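Local atomic coordinates of sortase B (Streptococcus pyogenes, PDB entry 3PSQ), a protein that is a class B sortase involved in pilus assembly, probably a cysteine transpeptidase that works through an acyl-thioester intermediate. Residues 87-92 with 184-189; 136-141 with 197-202. All coordinates share one frame; numbering follows the deposited sequence.

Contact 1: 87-92 with 184-189; sequences DKYSLI and FVALST
Phe184 N donates to Lys88 O (2.7 Å), the first rung of a parallel ladder in which strands 89-92 and 184-189 run with their axes 4.6 Å apart and 17° from parallel. Ser90 and Ile92 each give their N-H to one residue of the partner and take one through O from the next but one, ending at Ser188 N. The Ala186 N to Ser90 O bond is straight, with 169° at the hydrogen. At the Asp87 end of the pair a water bridges the segments: it donates to Asp87 O and to Phe184 O and accepts from Ser90 OG.

On the face of Tyr89, Leu91, Phe184 and Ala186, Tyr89 CG is anti to the backbone N (chi1 -177°), beside the carbonyl carbon, and from there the phenol passes obliquely by Ala186, whose CB lies 3.5 Å from Tyr89 OH; that hydroxyl bonds to Leu148 O. Phe184 crosses Tyr89 at about a right angle and turns its ring edge to Lys88 O, 3.2 Å from CD2. Leu91 CD1 touches both Ala186 CB (3.9 Å) and Ser188 CB. On the other face Ile92 and Leu187 lie side by side, CB to CD2 4.0 Å, and strand 120-125 covers Ile92, Val185 and Leu187. This is a buried parallel pair of the sortase beta-barrel, the strand 184-190 ending at Cys190, the predicted nucleophile.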
loop_
_atom_site.group_PDB
_atom_site.type_symbol
_atom_site.label_atom_id
_atom_site.label_comp_id
_atom_site.label_asym_id
_atom_site.label_seq_id
_atom_site.Cartn_x
_atom_site.Cartn_y
_atom_site.Cartn_z
ATOM N N ASP A 87 2.257 2.008 -13.050
ATOM C CA ASP A 87 1.928 0.593 -13.215
ATOM C C ASP A 87 0.472 0.331 -12.942
ATOM O O ASP A 87 -0.210 1.157 -12.319
ATOM C CB ASP A 87 2.772 -0.265 -12.281
ATOM C CG ASP A 87 4.219 -0.276 -12.666
ATOM O OD1 ASP A 87 4.535 0.091 -13.814
ATOM O OD2 ASP A 87 5.058 -0.639 -11.835
ATOM N N LYS A 88 -0.018 -0.805 -13.423
ATOM C CA LYS A 88 -1.407 -1.198 -13.144
ATOM C C LYS A 88 -1.675 -1.370 -11.653
ATOM O O LYS A 88 -2.797 -1.184 -11.178
ATOM C CB LYS A 88 -1.745 -2.525 -13.829
ATOM C CG LYS A 88 -1.972 -2.385 -15.326
ATOM C CD LYS A 88 -3.381 -1.790 -15.605
ATOM C CE LYS A 88 -3.511 -1.308 -17.056
ATOM N NZ LYS A 88 -3.160 -2.408 -18.014
ATOM N N TYR A 89 -0.637 -1.755 -10.933
ATOM C CA TYR A 89 -0.785 -2.212 -9.566
ATOM C C TYR A 89 0.480 -1.899 -8.785
ATOM O O TYR A 89 1.548 -2.504 -9.004
ATOM C CB TYR A 89 -1.018 -3.712 -9.569
ATOM C CG TYR A 89 -1.267 -4.335 -8.234
ATOM C CD1 TYR A 89 -2.514 -4.273 -7.654
ATOM C CD2 TYR A 89 -0.261 -5.046 -7.569
ATOM C CE1 TYR A 89 -2.771 -4.868 -6.432
ATOM C CE2 TYR A 89 -0.512 -5.664 -6.339
ATOM C CZ TYR A 89 -1.782 -5.582 -5.780
ATOM O OH TYR A 89 -2.088 -6.179 -4.569
ATOM N N SER A 90 0.350 -0.924 -7.901
ATOM C CA SER A 90 1.436 -0.527 -7.044
ATOM C C SER A 90 1.161 -1.071 -5.641
ATOM O O SER A 90 0.096 -0.820 -5.062
ATOM C CB SER A 90 1.585 0.985 -7.053
ATOM O OG SER A 90 1.875 1.439 -8.374
ATOM N N LEU A 91 2.121 -1.849 -5.128
ATOM C CA LEU A 91 2.005 -2.500 -3.823
ATOM C C LEU A 91 2.910 -1.797 -2.802
ATOM O O LEU A 91 4.164 -1.707 -2.954
ATOM C CB LEU A 91 2.351 -3.983 -3.919
ATOM C CG LEU A 91 2.252 -4.781 -2.610
ATOM C CD1 LEU A 91 0.834 -4.804 -1.947
ATOM C CD2 LEU A 91 2.790 -6.168 -2.846
ATOM N N ILE A 92 2.250 -1.234 -1.810
ATOM C CA ILE A 92 2.932 -0.651 -0.665
ATOM C C ILE A 92 2.752 -1.610 0.527
ATOM O O ILE A 92 1.633 -1.971 0.914
ATOM C CB ILE A 92 2.401 0.761 -0.331
ATOM C CG1 ILE A 92 2.652 1.698 -1.522
ATOM C CG2 ILE A 92 3.069 1.287 0.964
ATOM C CD1 ILE A 92 2.178 3.146 -1.347
ATOM N N PHE A 184 -4.179 0.774 -9.986
ATOM C CA PHE A 184 -4.542 0.356 -8.632
ATOM C C PHE A 184 -3.393 0.559 -7.656
ATOM O O PHE A 184 -2.244 0.621 -8.055
ATOM C CB PHE A 184 -5.001 -1.089 -8.674
ATOM C CG PHE A 184 -6.171 -1.308 -9.592
ATOM C CD1 PHE A 184 -7.473 -1.159 -9.125
ATOM C CD2 PHE A 184 -5.978 -1.632 -10.942
ATOM C CE1 PHE A 184 -8.558 -1.337 -9.980
ATOM C CE2 PHE A 184 -7.070 -1.829 -11.792
ATOM C CZ PHE A 184 -8.362 -1.679 -11.298
ATOM N N VAL A 185 -3.725 0.738 -6.387
ATOM C CA VAL A 185 -2.722 0.876 -5.329
ATOM C C VAL A 185 -3.222 0.109 -4.123
ATOM O O VAL A 185 -4.385 0.261 -3.692
ATOM C CB VAL A 185 -2.397 2.338 -4.917
ATOM C CG1 VAL A 185 -1.291 2.324 -3.879
ATOM C CG2 VAL A 185 -1.917 3.131 -6.065
ATOM N N ALA A 186 -2.340 -0.746 -3.618
ATOM C CA ALA A 186 -2.649 -1.622 -2.516
ATOM C C ALA A 186 -1.702 -1.289 -1.358
ATOM O O ALA A 186 -0.525 -0.969 -1.569
ATOM C CB ALA A 186 -2.480 -3.068 -2.955
ATOM N N LEU A 187 -2.249 -1.291 -0.156
ATOM C CA LEU A 187 -1.482 -1.150 1.070
ATOM C C LEU A 187 -1.714 -2.438 1.864
ATOM O O LEU A 187 -2.851 -2.873 2.041
ATOM C CB LEU A 187 -1.965 0.033 1.912
ATOM C CG LEU A 187 -2.434 1.319 1.253
ATOM C CD1 LEU A 187 -3.198 2.175 2.317
ATOM C CD2 LEU A 187 -1.236 2.055 0.664
ATOM N N SER A 188 -0.636 -3.010 2.381
ATOM C CA SER A 188 -0.703 -4.341 2.960
ATOM C C SER A 188 0.321 -4.589 4.092
ATOM O O SER A 188 1.443 -4.044 4.097
ATOM C CB SER A 188 -0.465 -5.367 1.842
ATOM O OG SER A 188 -0.753 -6.681 2.278
ATOM N N THR A 189 -0.070 -5.456 5.021
ATOM C CA THR A 189 0.843 -6.004 5.971
ATOM C C THR A 189 0.278 -7.323 6.506
ATOM O O THR A 189 -0.665 -7.872 5.937
ATOM C CB THR A 189 1.215 -4.974 7.096
ATOM O OG1 THR A 189 2.271 -5.522 7.889
ATOM C CG2 THR A 189 0.015 -4.612 7.948
HETATM O O HOH W 1 -0.521 1.823 -9.509
#

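Contact 2: 136-141 with 197-202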
loop_
_atom_site.group_PDB
_atom_site.type_symbol
_atom_site.label_atom_id
_atom_site.label_comp_id
_atom_site.label_asym_id
_atom_site.label_seq_id
_atom_site.Cartn_x
_atom_site.Cartn_y
_atom_site.Cartn_z
ATOM N N PHE A 136 -11.748 0.568 -2.762
ATOM C CA PHE A 136 -12.919 -0.249 -3.079
ATOM C C PHE A 136 -12.954 -1.609 -2.398
ATOM O O PHE A 136 -13.968 -2.267 -2.461
ATOM C CB PHE A 136 -13.121 -0.414 -4.595
ATOM C CG PHE A 136 -12.028 -1.178 -5.285
ATOM C CD1 PHE A 136 -12.087 -2.558 -5.387
ATOM C CD2 PHE A 136 -10.948 -0.513 -5.836
ATOM C CE1 PHE A 136 -11.066 -3.272 -6.020
ATOM C CE2 PHE A 136 -9.922 -1.214 -6.485
ATOM C CZ PHE A 136 -9.983 -2.582 -6.582
ATOM N N ALA A 137 -11.875 -2.040 -1.743
ATOM C CA ALA A 137 -11.893 -3.350 -1.074
ATOM C C ALA A 137 -10.965 -3.431 0.129
ATOM O O ALA A 137 -9.885 -2.840 0.138
ATOM C CB ALA A 137 -11.550 -4.466 -2.063
ATOM N N CYS A 138 -11.409 -4.183 1.134
ATOM C CA CYS A 138 -10.556 -4.650 2.213
ATOM C C CYS A 138 -10.492 -6.160 2.124
ATOM O O CYS A 138 -11.525 -6.832 2.196
ATOM C CB CYS A 138 -11.177 -4.270 3.551
ATOM S SG CYS A 138 -10.129 -4.646 4.958
ATOM N N ILE A 139 -9.290 -6.703 1.991
ATOM C CA ILE A 139 -9.092 -8.134 1.676
ATOM C C ILE A 139 -8.438 -8.914 2.825
ATOM O O ILE A 139 -7.515 -8.416 3.491
ATOM C CB ILE A 139 -8.192 -8.239 0.416
ATOM C CG1 ILE A 139 -8.885 -7.597 -0.798
ATOM C CG2 ILE A 139 -7.701 -9.668 0.152
ATOM C CD1 ILE A 139 -7.930 -7.034 -1.832
ATOM N N GLN A 140 -8.935 -10.116 3.087
ATOM C CA GLN A 140 -8.227 -11.015 3.980
ATOM C C GLN A 140 -7.692 -12.178 3.172
ATOM O O GLN A 140 -8.426 -12.924 2.514
ATOM C CB GLN A 140 -9.066 -11.528 5.150
ATOM C CG GLN A 140 -8.336 -12.629 5.964
ATOM C CD GLN A 140 -7.456 -12.091 7.107
ATOM O OE1 GLN A 140 -6.247 -11.864 6.949
ATOM N NE2 GLN A 140 -8.075 -11.892 8.273
ATOM N N THR A 141 -6.378 -12.302 3.200
ATOM C CA THR A 141 -5.757 -13.328 2.438
ATOM C C THR A 141 -4.598 -13.806 3.291
ATOM O O THR A 141 -4.557 -13.527 4.486
ATOM C CB THR A 141 -5.350 -12.789 1.042
ATOM O OG1 THR A 141 -4.848 -13.864 0.282
ATOM C CG2 THR A 141 -4.277 -11.708 1.124
ATOM N N GLY A 197 -1.635 -14.747 8.026
ATOM C CA GLY A 197 -2.680 -13.873 7.555
ATOM C C GLY A 197 -2.121 -12.590 7.016
ATOM O O GLY A 197 -1.119 -12.079 7.557
ATOM N N ARG A 198 -2.738 -12.093 5.930
ATOM C CA ARG A 198 -2.373 -10.766 5.384
ATOM C C ARG A 198 -3.617 -9.910 5.195
ATOM O O ARG A 198 -4.674 -10.406 4.817
ATOM C CB ARG A 198 -1.571 -10.845 4.070
ATOM C CG ARG A 198 -0.255 -11.608 4.117
ATOM C CD ARG A 198 0.843 -10.837 4.814
ATOM N NE ARG A 198 2.106 -11.581 4.865
ATOM C CZ ARG A 198 2.505 -12.347 5.881
ATOM N NH1 ARG A 198 1.730 -12.483 6.958
ATOM N NH2 ARG A 198 3.699 -12.966 5.855
ATOM N N ILE A 199 -3.491 -8.625 5.470
ATOM C CA ILE A 199 -4.554 -7.724 5.113
ATOM C C ILE A 199 -4.142 -6.858 3.911
ATOM O O ILE A 199 -3.001 -6.398 3.832
ATOM C CB ILE A 199 -5.007 -6.833 6.317
ATOM C CG1 ILE A 199 -6.193 -5.968 5.897
ATOM C CG2 ILE A 199 -3.835 -6.008 6.843
ATOM C CD1 ILE A 199 -6.904 -5.260 7.039
ATOM N N ILE A 200 -5.076 -6.626 2.986
ATOM C CA ILE A 200 -4.828 -5.686 1.899
ATOM C C ILE A 200 -5.999 -4.704 1.814
ATOM O O ILE A 200 -7.157 -5.130 1.792
ATOM C CB ILE A 200 -4.702 -6.410 0.524
ATOM C CG1 ILE A 200 -3.602 -7.479 0.572
ATOM C CG2 ILE A 200 -4.458 -5.406 -0.588
ATOM C CD1 ILE A 200 -3.423 -8.294 -0.702
ATOM N N VAL A 201 -5.683 -3.409 1.792
ATOM C CA VAL A 201 -6.609 -2.355 1.428
ATOM C C VAL A 201 -6.218 -1.855 0.035
ATOM O O VAL A 201 -5.086 -1.374 -0.199
ATOM C CB VAL A 201 -6.571 -1.179 2.406
ATOM C CG1 VAL A 201 -7.428 -0.006 1.883
ATOM C CG2 VAL A 201 -7.067 -1.607 3.801
ATOM N N ILE A 202 -7.139 -2.015 -0.909
ATOM C CA ILE A 202 -6.868 -1.647 -2.302
ATOM C C ILE A 202 -7.784 -0.521 -2.806
ATOM O O ILE A 202 -8.975 -0.477 -2.483
ATOM C CB ILE A 202 -6.924 -2.884 -3.224
ATOM C CG1 ILE A 202 -6.735 -2.479 -4.678
ATOM C CG2 ILE A 202 -8.248 -3.563 -3.098
ATOM C CD1 ILE A 202 -6.258 -3.626 -5.508
#
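Phe136 and Ala137 both face Ile202 in a classic beta bulge: Ile202 O accepts from Phe136 N at 3.0 Å and weakly from Ala137 N at 3.4 Å. The same oxygen lies over one face of the Phe136 ring, offset toward its rim, and Ile202 CG2 makes a CH-pi contact with that ring, 4.3 Å from its centroid. Phe136 CG sits between the backbone N and the carbonyl carbon (chi1 65°), and the ring beyond it comes close to Ile202. Beyond the bulge the antiparallel pairing is regular, with two bonds each at Ile139-Ile200 and Thr141-Arg198; Thr141 N to Arg198 O is almost straight at 178°.

Ile139 CD1 reaches Ile202 CG2 at 3.7 Å, and Thr141 CG2 meets Ile200 CD1 on the same face. On the other, Cys138 SG touches Ile199 CD1 at 3.9 Å. Helix 159-167 packs on Ala137, Ile139 and Ile202, while Asp145 holds Thr141 OG1. Arg198 NH1 donates to Gly197 O at 2.9 Å, close to the guanidinium plane but above that of the carbonyl. Pairing with Thr141 fixes the backbone from which Arg198 extends beside Cys190, consistent with the transition-state stabilising role predicted for it.

In the fold
Contacts 1 and 2 belong to one mixed sheet and meet where strands 184-190 and 197-205 run antiparallel: Leu187 N bonds to Val201 O, and Ser188 OG probably bonds to Ile199 O. Both are buried, but contact 1 lies nearer the middle of the chain, its centre about 5 Å from the chain centre against about 10 Å for contact 2. The parallel pair is regular and takes a water at one end; the antiparallel pair carries a bulge and, at its other end, the partly exposed Gln140 and Arg198. Both lead to the predicted active site: 184-189 runs into Cys190, a zinc ligand in this model, and 197-202 carries Arg198, its side chain about 4 Å from that of Cys190.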